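Local coordinates for protein putative sugar ABC transporter (Yersinia enterocolitica subsp. enterocolitica 8081, PDB 5ULB) that probably serves as the periplasmic solute-binding component of a sugar ABC transporter, holding 5-Se-methyl-5-seleno-D-ribofuranose in its ligand pocket, at residues A62-F67 with D86-E91; Q70-K75 with K94-N99; F216-Y221 with D238-D243; L246-N251 with P302-V307. All coordinates share one frame; numbering follows the deposited sequence.

Overall arrangement
The chain has the two-lobed fold of periplasmic sugar-binding proteins, and the four contacts fall into two pairs. Contacts 1 and 2 join the same two helices, 61-73 and 89-98, near their beginnings and at their ends, with centres 12 Å apart. Contacts 3 and 4 share helix 241-248 and touch directly, through Asn241 with Val307 and Tyr221 with Glu249. Contact 3 is buried, polar and closest to the sugar, built on amide and carboxylate groups. Contacts 1 and 2 are partly buried and mix aromatic or aliphatic packing with polar edges. Contact 4, at the surface, lays a guanidinium group on a loop backbone.

Contact 1 (A62-F67 with D86-E91); sequences ARFQDF and DPYSTE
With CG turned between its own backbone N and carbonyl carbon (chi1 56°), Tyr88 presents its phenol ring to helix 61-73, and Gln65, whose CG lies anti to the carbonyl carbon on an otherwise extended chain, reaches out to cover it. The amide of Gln65 stacks on one face of the ring, the two planes only 9° apart. Gln65 CG makes a CH-pi contact over the same face, 3.9 Å from the Tyr88 centroid and shifted toward the rim. Farther along, Gln65 CD stands 3.5 Å from Tyr88 CG, while OE1 overhangs Tyr88 CB at 3.4 Å. Phe64 approaches differently: its ring meets that of Tyr88 rim to rim, with planes inclined by 49° and neither ring over the other's face. The closest atoms there are Phe64 CD2 and Tyr88 CE1, 3.6 Å apart. Asp61 steadies both stacked groups, since Tyr88 OH is hydrogen-bonded to its OD1 and Gln65 NE2 to its backbone O. The phenol oxygen also accepts from Arg85 N, so the ring is gripped at its far end as well as across its face. Beneath the contact, Phe64 packs on Ile25 of strand 21-26, and both Phe64 and Tyr88 touch Asn27 in the loop that follows, which places the cluster between the beginnings of helices 61-73 and 89-98, above the end of that strand.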
loop_
_atom_site.group_PDB
_atom_site.type_symbol
_atom_site.label_atom_id
_atom_site.label_comp_id
_atom_site.label_asym_id
_atom_site.label_seq_id
_atom_site.Cartn_x
_atom_site.Cartn_y
_atom_site.Cartn_z
ATOM N N ALA A 62 -5.376 -18.161 6.959
ATOM C CA ALA A 62 -4.866 -19.526 6.956
ATOM C C ALA A 62 -3.970 -19.802 5.806
ATOM O O ALA A 62 -2.869 -20.404 5.982
ATOM C CB ALA A 62 -5.957 -20.514 7.019
ATOM N N ARG A 63 -4.370 -19.338 4.645
ATOM C CA ARG A 63 -3.570 -19.530 3.412
ATOM C C ARG A 63 -2.291 -18.691 3.539
ATOM O O ARG A 63 -1.192 -19.157 3.157
ATOM C CB ARG A 63 -4.365 -19.143 2.201
ATOM C CG ARG A 63 -5.575 -20.086 1.970
ATOM C CD ARG A 63 -6.400 -19.894 0.706
ATOM N NE ARG A 63 -5.659 -20.412 -0.437
ATOM C CZ ARG A 63 -4.969 -19.685 -1.280
ATOM N NH1 ARG A 63 -4.336 -20.345 -2.267
ATOM N NH2 ARG A 63 -4.917 -18.352 -1.151
ATOM N N PHE A 64 -2.348 -17.476 4.117
ATOM C CA PHE A 64 -1.182 -16.641 4.374
ATOM C C PHE A 64 -0.158 -17.409 5.204
ATOM O O PHE A 64 1.026 -17.535 4.839
ATOM C CB PHE A 64 -1.602 -15.381 5.077
ATOM C CG PHE A 64 -0.426 -14.430 5.337
ATOM C CD1 PHE A 64 -0.024 -13.550 4.341
ATOM C CD2 PHE A 64 0.194 -14.403 6.517
ATOM C CE1 PHE A 64 0.976 -12.672 4.614
ATOM C CE2 PHE A 64 1.242 -13.535 6.768
ATOM C CZ PHE A 64 1.631 -12.711 5.817
ATOM N N GLN A 65 -0.587 -17.950 6.357
ATOM C CA GLN A 65 0.242 -18.730 7.176
ATOM C C GLN A 65 0.864 -19.951 6.531
ATOM O O GLN A 65 2.086 -20.210 6.705
ATOM C CB GLN A 65 -0.432 -19.090 8.498
ATOM C CG GLN A 65 -0.824 -17.902 9.391
ATOM C CD GLN A 65 -1.657 -18.322 10.503
ATOM O OE1 GLN A 65 -1.192 -18.816 11.556
ATOM N NE2 GLN A 65 -2.979 -18.106 10.323
ATOM N N ASP A 66 0.024 -20.651 5.764
ATOM C CA ASP A 66 0.602 -21.822 5.046
ATOM C C ASP A 66 1.728 -21.384 4.052
ATOM O O ASP A 66 2.773 -22.033 3.983
ATOM C CB ASP A 66 -0.522 -22.517 4.275
ATOM C CG ASP A 66 -1.512 -23.225 5.155
ATOM O OD1 ASP A 66 -1.238 -23.490 6.368
ATOM O OD2 ASP A 66 -2.564 -23.577 4.525
ATOM N N PHE A 67 1.506 -20.284 3.318
ATOM C CA PHE A 67 2.516 -19.784 2.417
ATOM C C PHE A 67 3.797 -19.423 3.134
ATOM O O PHE A 67 4.906 -19.699 2.667
ATOM C CB PHE A 67 2.063 -18.673 1.527
ATOM C CG PHE A 67 1.098 -19.042 0.451
ATOM C CD1 PHE A 67 1.315 -20.056 -0.390
ATOM C CD2 PHE A 67 0.030 -18.187 0.187
ATOM C CE1 PHE A 67 0.463 -20.312 -1.452
ATOM C CE2 PHE A 67 -0.796 -18.416 -0.913
ATOM C CZ PHE A 67 -0.588 -19.504 -1.711
ATOM N N ASP A 86 -2.488 -9.853 13.280
ATOM C CA ASP A 86 -2.579 -10.548 14.558
ATOM C C ASP A 86 -3.597 -11.675 14.442
ATOM O O ASP A 86 -4.530 -11.591 13.671
ATOM C CB ASP A 86 -3.116 -9.521 15.630
ATOM C CG ASP A 86 -1.995 -8.623 16.239
ATOM O OD1 ASP A 86 -0.904 -9.170 16.551
ATOM O OD2 ASP A 86 -2.318 -7.440 16.433
ATOM N N PRO A 87 -3.420 -12.732 15.199
ATOM C CA PRO A 87 -2.450 -12.910 16.317
ATOM C C PRO A 87 -1.171 -13.561 15.903
ATOM O O PRO A 87 -0.228 -13.654 16.728
ATOM C CB PRO A 87 -3.186 -13.918 17.224
ATOM C CG PRO A 87 -3.960 -14.742 16.294
ATOM C CD PRO A 87 -4.484 -13.773 15.220
ATOM N N TYR A 88 -1.101 -14.019 14.662
ATOM C CA TYR A 88 -0.032 -14.988 14.311
ATOM C C TYR A 88 1.324 -14.380 13.817
ATOM O O TYR A 88 2.331 -15.120 13.749
ATOM C CB TYR A 88 -0.589 -15.987 13.248
ATOM C CG TYR A 88 -1.114 -15.206 12.041
ATOM C CD1 TYR A 88 -0.253 -14.748 11.097
ATOM C CD2 TYR A 88 -2.517 -14.894 11.916
ATOM C CE1 TYR A 88 -0.693 -14.030 9.991
ATOM C CE2 TYR A 88 -2.962 -14.140 10.860
ATOM C CZ TYR A 88 -2.035 -13.695 9.855
ATOM O OH TYR A 88 -2.482 -12.910 8.841
ATOM N N SER A 89 1.296 -13.124 13.375
ATOM C CA SER A 89 2.444 -12.648 12.651
ATOM C C SER A 89 3.715 -12.543 13.461
ATOM O O SER A 89 4.816 -12.811 12.956
ATOM C CB SER A 89 2.195 -11.320 11.886
ATOM O OG SER A 89 1.273 -11.515 10.839
ATOM N N THR A 90 3.565 -12.178 14.741
ATOM C CA THR A 90 4.783 -12.077 15.541
ATOM C C THR A 90 5.521 -13.402 15.646
ATOM O O THR A 90 6.742 -13.415 15.531
ATOM C CB THR A 90 4.409 -11.528 16.921
ATOM O OG1 THR A 90 3.847 -10.204 16.818
ATOM C CG2 THR A 90 5.560 -11.421 17.841
ATOM N N GLU A 91 4.847 -14.506 16.015
ATOM C CA GLU A 91 5.514 -15.778 16.205
ATOM C C GLU A 91 6.014 -16.246 14.844
ATOM O O GLU A 91 7.054 -16.875 14.756
ATOM C CB GLU A 91 4.565 -16.808 16.843
ATOM C CG GLU A 91 4.523 -16.575 18.348
ATOM C CD GLU A 91 5.841 -17.025 19.000
ATOM O OE1 GLU A 91 6.418 -16.282 19.808
ATOM O OE2 GLU A 91 6.316 -18.119 18.639
#

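Contact 2 (Q70-K75 with K94-N99); sequences QAISQK and KRIVAN
Side-by-side packing of two helices on one side of a Rossmann-like parallel sheet brings Ile72 of helix 61-73 against Arg95 and Ile96 of helix 89-98 and Asn99 just beyond its end; the second helix forms the beta-alpha-beta crossover between neighbouring strands 78-82 and 102-106. The backbones come as near as 6.3 Å, between Ile72 CA and Ile96 CA. Ile72 is the hub. Its CD1 meets Ile96 CG1 at 3.7 Å, the two side chains crossing at about a right angle, and both isoleucines rest on Ile79 of strand 78-82. In one of its two conformers Arg95 bends at chi3 (92°) and brings one face of its guanidinium against Ile72, with CD1 displaced toward the rim of the group; there NH1 is hydrogen-bonded to Asn69 OD1.

Both helices finish here. Lys75, with positive phi, closes the first in a Schellman motif, its N bonding back to Ile72 O. Asn99, the first residue past the second helix, folds its side chain back, and ND2 donates to Arg95 O at 2.8 Å in a nearly straight bond (174°), while Asn99 N reaches the same oxygen from the opposite face of the carbonyl plane. The Asn99 amide also packs against Ile72 CG2. A water joins the two ends, donating to Ile72 O at 2.7 Å and to Asn99 OD1 at 2.9 Å.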
loop_
_atom_site.group_PDB
_atom_site.type_symbol
_atom_site.label_atom_id
_atom_site.label_comp_id
_atom_site.label_asym_id
_atom_site.label_seq_id
_atom_site.Cartn_x
_atom_site.Cartn_y
_atom_site.Cartn_z
ATOM N N GLN A 70 5.578 -22.589 4.414
ATOM C CA GLN A 70 6.208 -23.292 3.316
ATOM C C GLN A 70 7.488 -22.591 2.853
ATOM O O GLN A 70 8.505 -23.224 2.615
ATOM C CB GLN A 70 5.288 -23.433 2.160
ATOM C CG GLN A 70 4.103 -24.356 2.446
ATOM C CD GLN A 70 2.958 -24.290 1.496
ATOM O OE1 GLN A 70 3.080 -23.887 0.383
ATOM N NE2 GLN A 70 1.789 -24.797 1.964
ATOM N N ALA A 71 7.450 -21.227 2.822
ATOM C CA ALA A 71 8.709 -20.501 2.429
ATOM C C ALA A 71 9.816 -20.766 3.462
ATOM O O ALA A 71 10.972 -20.893 3.099
ATOM C CB ALA A 71 8.405 -19.020 2.349
ATOM N N ILE A 72 9.505 -20.789 4.743
ATOM C CA ILE A 72 10.510 -21.120 5.780
ATOM C C ILE A 72 11.077 -22.525 5.517
ATOM O O ILE A 72 12.273 -22.740 5.519
ATOM C CB ILE A 72 9.920 -21.041 7.199
ATOM C CG1 ILE A 72 9.511 -19.614 7.552
ATOM C CG2 ILE A 72 10.852 -21.555 8.216
ATOM C CD1 ILE A 72 8.616 -19.471 8.790
ATOM N N SER A 73 10.181 -23.501 5.286
ATOM C CA SER A 73 10.641 -24.862 5.046
ATOM C C SER A 73 11.478 -25.044 3.828
ATOM O O SER A 73 12.335 -25.948 3.827
ATOM C CB SER A 73 9.414 -25.865 4.972
ATOM O OG SER A 73 8.667 -25.733 3.750
ATOM N N GLN A 74 11.251 -24.175 2.801
ATOM C CA GLN A 74 11.990 -24.172 1.567
ATOM C C GLN A 74 13.335 -23.489 1.693
ATOM O O GLN A 74 14.134 -23.510 0.771
ATOM C CB GLN A 74 11.163 -23.524 0.468
ATOM C CG GLN A 74 9.919 -24.407 0.004
ATOM C CD GLN A 74 10.198 -25.756 -0.703
ATOM O OE1 GLN A 74 11.347 -26.207 -0.735
ATOM N NE2 GLN A 74 9.166 -26.409 -1.258
ATOM N N LYS A 75 13.572 -22.845 2.831
ATOM C CA LYS A 75 14.904 -22.231 3.082
ATOM C C LYS A 75 15.234 -21.113 2.074
ATOM O O LYS A 75 16.347 -21.001 1.544
ATOM C CB LYS A 75 16.065 -23.254 3.116
ATOM C CG LYS A 75 15.878 -24.257 4.229
ATOM C CD LYS A 75 17.021 -25.291 4.322
ATOM C CE LYS A 75 18.374 -24.673 4.717
ATOM N NZ LYS A 75 19.456 -25.725 4.925
ATOM N N LYS A 94 9.232 -14.406 14.234
ATOM C CA LYS A 94 10.256 -14.950 15.101
ATOM C C LYS A 94 10.831 -16.317 14.563
ATOM O O LYS A 94 12.026 -16.620 14.685
ATOM C CB LYS A 94 9.822 -15.173 16.550
ATOM C CG LYS A 94 9.586 -13.833 17.280
ATOM C CD LYS A 94 9.020 -14.093 18.674
ATOM C CE LYS A 94 8.818 -12.758 19.347
ATOM N NZ LYS A 94 8.296 -12.986 20.685
ATOM N N ARG A 95 9.953 -17.126 13.942
ATOM C CA ARG A 95 10.386 -18.410 13.409
ATOM C C ARG A 95 11.292 -18.158 12.124
ATOM O O ARG A 95 12.267 -18.859 11.878
ATOM C CB ARG A 95 9.174 -19.293 13.077
ATOM C CG ARG A 95 9.532 -20.768 12.872
ATOM C CD ARG A 95 8.346 -21.733 13.173
ATOM N NE ARG A 95 7.650 -21.956 11.957
ATOM C CZ ARG A 95 8.069 -22.736 10.958
ATOM N NH1 ARG A 95 7.323 -22.799 9.857
ATOM N NH2 ARG A 95 9.231 -23.430 11.000
ATOM N N ILE A 96 10.952 -17.141 11.349
ATOM C CA ILE A 96 11.736 -16.804 10.180
ATOM C C ILE A 96 13.126 -16.459 10.666
ATOM O O ILE A 96 14.126 -16.950 10.149
ATOM C CB ILE A 96 11.124 -15.611 9.425
ATOM C CG1 ILE A 96 9.769 -16.003 8.789
ATOM C CG2 ILE A 96 12.046 -15.127 8.300
ATOM C CD1 ILE A 96 8.987 -14.832 8.177
ATOM N N VAL A 97 13.213 -15.555 11.623
ATOM C CA VAL A 97 14.525 -15.103 12.171
ATOM C C VAL A 97 15.320 -16.289 12.753
ATOM O O VAL A 97 16.547 -16.443 12.548
ATOM C CB VAL A 97 14.331 -14.014 13.218
ATOM C CG1 VAL A 97 15.659 -13.716 13.874
ATOM C CG2 VAL A 97 13.783 -12.781 12.540
ATOM N N ALA A 98 14.601 -17.175 13.508
ATOM C CA ALA A 98 15.273 -18.332 14.128
ATOM C C ALA A 98 15.868 -19.280 13.126
ATOM O O ALA A 98 16.764 -19.974 13.449
ATOM C CB ALA A 98 14.279 -19.088 14.985
ATOM N N ASN A 99 15.316 -19.270 11.921
ATOM C CA ASN A 99 15.796 -20.090 10.795
ATOM C C ASN A 99 16.790 -19.381 9.938
ATOM O O ASN A 99 17.233 -19.985 8.962
ATOM C CB ASN A 99 14.675 -20.632 9.930
ATOM C CG ASN A 99 13.890 -21.801 10.568
ATOM O OD1 ASN A 99 14.217 -22.896 10.286
ATOM N ND2 ASN A 99 12.920 -21.552 11.448
HETATM O O HOH W 1 14.284 -22.935 7.356
#

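Contact 3 (F216-Y221 with D238-D243); sequences FTQGAY and DISNQD
Helical backbone carries Gln218 past the start of helix 241-248, and the backbones come nearest between Gln218 CA and Asp243 CA, 7.0 Å apart. Residues 239 and 240 are extended and lead from the ligand pocket, to which Asp238 belongs, into that helix. Ser240 holds the N-cap position, its OG accepting a weak capping bond from Asp243 N at 3.4 Å. Gln218 carries the contact. Its chain is extended beyond CG, and NE2 donates to Asp243 OD1 at 2.8 Å (165°), meeting the oxygen on its syn side, 23° out of the carboxylate plane. Amide and carboxylate are themselves turned 59° against each other. Alongside, in one of its two conformers, Gln242 stacks its amide plane on that of Gln218, but which end is O and which is N is uncertain. Gln218 NE2 is also hydrogen-bonded to Asp32 OD2, as is Ser240 OG, so Asp32 joins helix 32-48 of the other lobe to this network. One buried amide nitrogen thus serves two carboxylates, an arrangement that would suit both as anions and is consistent with the closed, sugar-bound state of such proteins.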
loop_
_atom_site.group_PDB
_atom_site.type_symbol
_atom_site.label_atom_id
_atom_site.label_comp_id
_atom_site.label_asym_id
_atom_site.label_seq_id
_atom_site.Cartn_x
_atom_site.Cartn_y
_atom_site.Cartn_z
ATOM N N PHE A 216 -11.515 0.188 -2.642
ATOM C CA PHE A 216 -12.830 0.618 -2.246
ATOM C C PHE A 216 -13.274 1.835 -3.044
ATOM O O PHE A 216 -14.415 1.841 -3.544
ATOM C CB PHE A 216 -12.882 0.972 -0.737
ATOM C CG PHE A 216 -12.603 -0.142 0.244
ATOM C CD1 PHE A 216 -13.014 -1.444 0.029
ATOM C CD2 PHE A 216 -11.950 0.116 1.458
ATOM C CE1 PHE A 216 -12.824 -2.419 0.987
ATOM C CE2 PHE A 216 -11.753 -0.841 2.406
ATOM C CZ PHE A 216 -12.199 -2.108 2.165
ATOM N N THR A 217 -12.444 2.838 -3.168
ATOM C CA THR A 217 -12.845 4.057 -3.816
ATOM C C THR A 217 -13.190 3.794 -5.279
ATOM O O THR A 217 -14.142 4.396 -5.776
ATOM C CB THR A 217 -11.729 5.086 -3.720
ATOM O OG1 THR A 217 -11.292 5.139 -2.349
ATOM C CG2 THR A 217 -12.204 6.461 -4.152
ATOM N N GLN A 218 -12.470 2.875 -5.945
ATOM C CA GLN A 218 -12.840 2.547 -7.305
ATOM C C GLN A 218 -14.257 2.022 -7.388
ATOM O O GLN A 218 -14.996 2.341 -8.364
ATOM C CB GLN A 218 -11.848 1.522 -7.844
ATOM C CG GLN A 218 -10.470 2.053 -8.159
ATOM C CD GLN A 218 -9.389 0.991 -8.236
ATOM O OE1 GLN A 218 -9.679 -0.247 -8.105
ATOM N NE2 GLN A 218 -8.154 1.423 -8.398
ATOM N N GLY A 219 -14.620 1.150 -6.455
ATOM C CA GLY A 219 -15.990 0.655 -6.489
ATOM C C GLY A 219 -17.000 1.706 -6.189
ATOM O O GLY A 219 -18.121 1.795 -6.776
ATOM N N ALA A 220 -16.713 2.580 -5.178
ATOM C CA ALA A 220 -17.644 3.703 -4.920
ATOM C C ALA A 220 -17.788 4.587 -6.108
ATOM O O ALA A 220 -18.905 5.043 -6.369
ATOM C CB ALA A 220 -17.158 4.477 -3.731
ATOM N N TYR A 221 -16.723 4.876 -6.797
ATOM C CA TYR A 221 -16.753 5.694 -8.000
ATOM C C TYR A 221 -17.736 5.143 -9.057
ATOM O O TYR A 221 -18.576 5.826 -9.604
ATOM C CB TYR A 221 -15.360 5.845 -8.595
ATOM C CG TYR A 221 -15.316 6.697 -9.824
ATOM C CD1 TYR A 221 -15.606 6.157 -11.109
ATOM C CD2 TYR A 221 -15.064 8.045 -9.775
ATOM C CE1 TYR A 221 -15.664 6.909 -12.228
ATOM C CE2 TYR A 221 -15.051 8.802 -10.936
ATOM C CZ TYR A 221 -15.378 8.244 -12.168
ATOM O OH TYR A 221 -15.417 9.031 -13.234
ATOM N N ASP A 238 -4.292 6.089 -1.477
ATOM C CA ASP A 238 -3.685 5.273 -2.523
ATOM C C ASP A 238 -3.802 5.823 -3.937
ATOM O O ASP A 238 -4.671 6.648 -4.172
ATOM C CB ASP A 238 -4.102 3.795 -2.543
ATOM C CG ASP A 238 -4.005 3.084 -1.245
ATOM O OD1 ASP A 238 -2.953 3.238 -0.536
ATOM O OD2 ASP A 238 -4.977 2.311 -0.910
ATOM N N ILE A 239 -2.970 5.338 -4.848
ATOM C CA ILE A 239 -3.093 5.715 -6.233
ATOM C C ILE A 239 -2.739 4.539 -7.103
ATOM O O ILE A 239 -2.039 3.610 -6.718
ATOM C CB ILE A 239 -2.113 6.904 -6.599
ATOM C CG1 ILE A 239 -2.485 7.658 -7.844
ATOM C CG2 ILE A 239 -0.660 6.476 -6.591
ATOM C CD1 ILE A 239 -3.825 8.350 -7.750
ATOM N N SER A 240 -3.274 4.538 -8.323
ATOM C CA SER A 240 -3.059 3.524 -9.324
ATOM C C SER A 240 -3.361 4.159 -10.669
ATOM O O SER A 240 -3.978 5.233 -10.742
ATOM C CB SER A 240 -3.941 2.261 -9.046
ATOM O OG SER A 240 -5.282 2.598 -9.338
ATOM N N ASN A 241 -3.043 3.456 -11.771
ATOM C CA ASN A 241 -3.325 3.992 -13.084
ATOM C C ASN A 241 -4.803 4.218 -13.231
ATOM O O ASN A 241 -5.206 5.258 -13.823
ATOM C CB ASN A 241 -2.826 3.060 -14.174
ATOM C CG ASN A 241 -1.330 2.981 -14.277
ATOM O OD1 ASN A 241 -0.552 3.825 -13.735
ATOM N ND2 ASN A 241 -0.871 1.954 -15.016
ATOM N N GLN A 242 -5.640 3.306 -12.805
ATOM C CA GLN A 242 -7.088 3.457 -12.884
ATOM C C GLN A 242 -7.563 4.730 -12.212
ATOM O O GLN A 242 -8.346 5.470 -12.759
ATOM C CB GLN A 242 -7.812 2.217 -12.291
ATOM C CG GLN A 242 -9.341 2.285 -12.412
ATOM C CD GLN A 242 -10.156 1.137 -11.746
ATOM O OE1 GLN A 242 -9.583 0.194 -11.271
ATOM N NE2 GLN A 242 -11.463 1.249 -11.722
ATOM N N ASP A 243 -7.058 4.976 -11.018
ATOM C CA ASP A 243 -7.564 6.157 -10.277
ATOM C C ASP A 243 -7.273 7.420 -11.038
ATOM O O ASP A 243 -8.080 8.353 -11.033
ATOM C CB ASP A 243 -6.837 6.267 -8.866
ATOM C CG ASP A 243 -6.930 5.114 -8.029
ATOM O OD1 ASP A 243 -7.731 4.191 -8.216
ATOM O OD2 ASP A 243 -6.106 5.069 -7.030
#

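Contact 4 (L246-N251 with P302-V307)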
loop_
_atom_site.group_PDB
_atom_site.type_symbol
_atom_site.label_atom_id
_atom_site.label_comp_id
_atom_site.label_asym_id
_atom_site.label_seq_id
_atom_site.Cartn_x
_atom_site.Cartn_y
_atom_site.Cartn_z
ATOM N N LEU A 246 -9.775 7.775 -13.649
ATOM C CA LEU A 246 -11.095 8.146 -13.074
ATOM C C LEU A 246 -11.123 9.621 -12.653
ATOM O O LEU A 246 -12.152 10.226 -12.823
ATOM C CB LEU A 246 -11.490 7.239 -11.958
ATOM C CG LEU A 246 -11.597 5.737 -12.348
ATOM C CD1 LEU A 246 -11.887 4.908 -11.109
ATOM C CD2 LEU A 246 -12.519 5.452 -13.449
HETATM N N MSE A 247 -10.044 10.163 -12.104
HETATM C CA MSE A 247 -10.030 11.591 -11.761
HETATM C C MSE A 247 -10.202 12.474 -12.994
HETATM O O MSE A 247 -10.764 13.525 -12.850
HETATM C CB MSE A 247 -8.749 11.855 -10.872
HETATM C CG MSE A 247 -8.648 11.129 -9.471
HETATM SE SE MSE A 247 -6.919 11.077 -8.455
HETATM C CE MSE A 247 -5.843 12.598 -9.264
ATOM N N ARG A 248 -9.851 11.969 -14.187
ATOM C CA ARG A 248 -9.958 12.726 -15.510
ATOM C C ARG A 248 -11.297 12.514 -16.263
ATOM O O ARG A 248 -11.506 13.234 -17.210
ATOM C CB ARG A 248 -8.742 12.289 -16.406
ATOM C CG ARG A 248 -7.475 12.925 -15.963
ATOM C CD ARG A 248 -6.233 12.477 -16.717
ATOM N NE ARG A 248 -6.432 12.617 -18.169
ATOM C CZ ARG A 248 -6.222 13.698 -18.903
ATOM N NH1 ARG A 248 -5.852 14.841 -18.294
ATOM N NH2 ARG A 248 -6.501 13.657 -20.259
ATOM N N GLU A 249 -12.185 11.624 -15.800
ATOM C CA GLU A 249 -13.414 11.346 -16.524
ATOM C C GLU A 249 -14.379 12.510 -16.312
ATOM O O GLU A 249 -14.363 13.256 -15.330
ATOM C CB GLU A 249 -14.030 10.059 -15.999
ATOM C CG GLU A 249 -13.385 8.819 -16.479
ATOM C CD GLU A 249 -14.138 7.508 -16.183
ATOM O OE1 GLU A 249 -15.131 7.502 -15.393
ATOM O OE2 GLU A 249 -13.650 6.478 -16.757
ATOM N N ALA A 250 -15.308 12.621 -17.294
ATOM C CA ALA A 250 -16.362 13.560 -17.204
ATOM C C ALA A 250 -17.161 13.351 -15.924
ATOM O O ALA A 250 -17.584 12.150 -15.603
ATOM C CB ALA A 250 -17.282 13.487 -18.437
ATOM N N ASN A 251 -17.473 14.429 -15.288
ATOM C CA ASN A 251 -18.316 14.417 -14.075
ATOM C C ASN A 251 -17.665 13.756 -12.873
ATOM O O ASN A 251 -18.337 13.416 -11.862
ATOM C CB ASN A 251 -19.766 13.891 -14.346
ATOM C CG ASN A 251 -20.419 14.641 -15.458
ATOM O OD1 ASN A 251 -20.377 15.899 -15.507
ATOM N ND2 ASN A 251 -21.048 13.918 -16.331
ATOM N N PRO A 302 -2.492 17.095 -20.721
ATOM C CA PRO A 302 -3.025 16.945 -22.096
ATOM C C PRO A 302 -3.460 15.535 -22.521
ATOM O O PRO A 302 -4.022 15.311 -23.595
ATOM C CB PRO A 302 -1.838 17.411 -22.921
ATOM C CG PRO A 302 -0.590 17.020 -22.155
ATOM C CD PRO A 302 -1.000 17.226 -20.682
ATOM N N GLY A 303 -3.137 14.548 -21.734
ATOM C CA GLY A 303 -3.660 13.225 -21.991
ATOM C C GLY A 303 -3.453 12.391 -20.752
ATOM O O GLY A 303 -3.017 12.901 -19.666
ATOM N N PRO A 304 -3.718 11.076 -20.888
ATOM C CA PRO A 304 -3.660 10.226 -19.746
ATOM C C PRO A 304 -2.260 10.277 -19.086
ATOM O O PRO A 304 -1.238 10.386 -19.764
ATOM C CB PRO A 304 -3.940 8.774 -20.329
ATOM C CG PRO A 304 -4.715 9.064 -21.520
ATOM C CD PRO A 304 -4.202 10.372 -22.079
ATOM N N VAL A 305 -2.231 10.116 -17.758
ATOM C CA VAL A 305 -1.003 10.001 -17.009
ATOM C C VAL A 305 -1.061 8.686 -16.197
ATOM O O VAL A 305 -2.107 8.351 -15.605
ATOM C CB VAL A 305 -0.918 11.136 -16.006
ATOM C CG1 VAL A 305 0.411 11.110 -15.167
ATOM C CG2 VAL A 305 -1.156 12.431 -16.683
ATOM N N ASN A 306 0.017 7.889 -16.242
ATOM C CA ASN A 306 0.145 6.731 -15.380
ATOM C C ASN A 306 0.956 7.067 -14.139
ATOM O O ASN A 306 1.532 8.121 -14.008
ATOM C CB ASN A 306 0.706 5.538 -16.154
ATOM C CG ASN A 306 1.962 5.800 -16.804
ATOM O OD1 ASN A 306 2.812 6.590 -16.309
ATOM N ND2 ASN A 306 2.213 4.925 -17.914
ATOM N N VAL A 307 0.984 6.148 -13.201
ATOM C CA VAL A 307 1.711 6.399 -11.923
ATOM C C VAL A 307 3.146 6.707 -12.184
ATOM O O VAL A 307 3.693 7.606 -11.581
ATOM C CB VAL A 307 1.489 5.222 -10.954
ATOM C CG1 VAL A 307 2.303 5.356 -9.697
ATOM C CG2 VAL A 307 0.057 5.051 -10.611
#
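Arg248 lays its guanidinium flat against the backbone of the 302-307 loop, with Gly303 O over the centre of one face, 3.4 Å from Arg248 CZ. The oxygen lies above the plane, and the contact is therefore one of a flat cation packed on a peptide group. Arg248 NH2 extends farther over the chain, 3.3 Å from Gly303 C and 3.4 Å from Gly303 CA. Pro304 N and the carbonyl carbon of Pro302 approach the group obliquely and at longer range. A bend at chi3 (52°) turns the group across the loop. Both prolines direct CB away from Arg248, and Gly303 between them has no side chain, so the arginine meets mainly main-chain atoms. NH1 is hydrogen-bonded to both Leu298 O and Gln301 O, which probably limits the rotation of the group; these carbonyl oxygens would probably favour the positive charge. Around this surface contact, Gln295 NE2 is hydrogen-bonded to Met247 O, and Val305 packs on Leu298, so the last turn of helix 241-248 and the loop both adjoin helix 295-299, while Leu246 and Met247, the latter deposited as selenomethionine, touch Trp254 on strand 254-259.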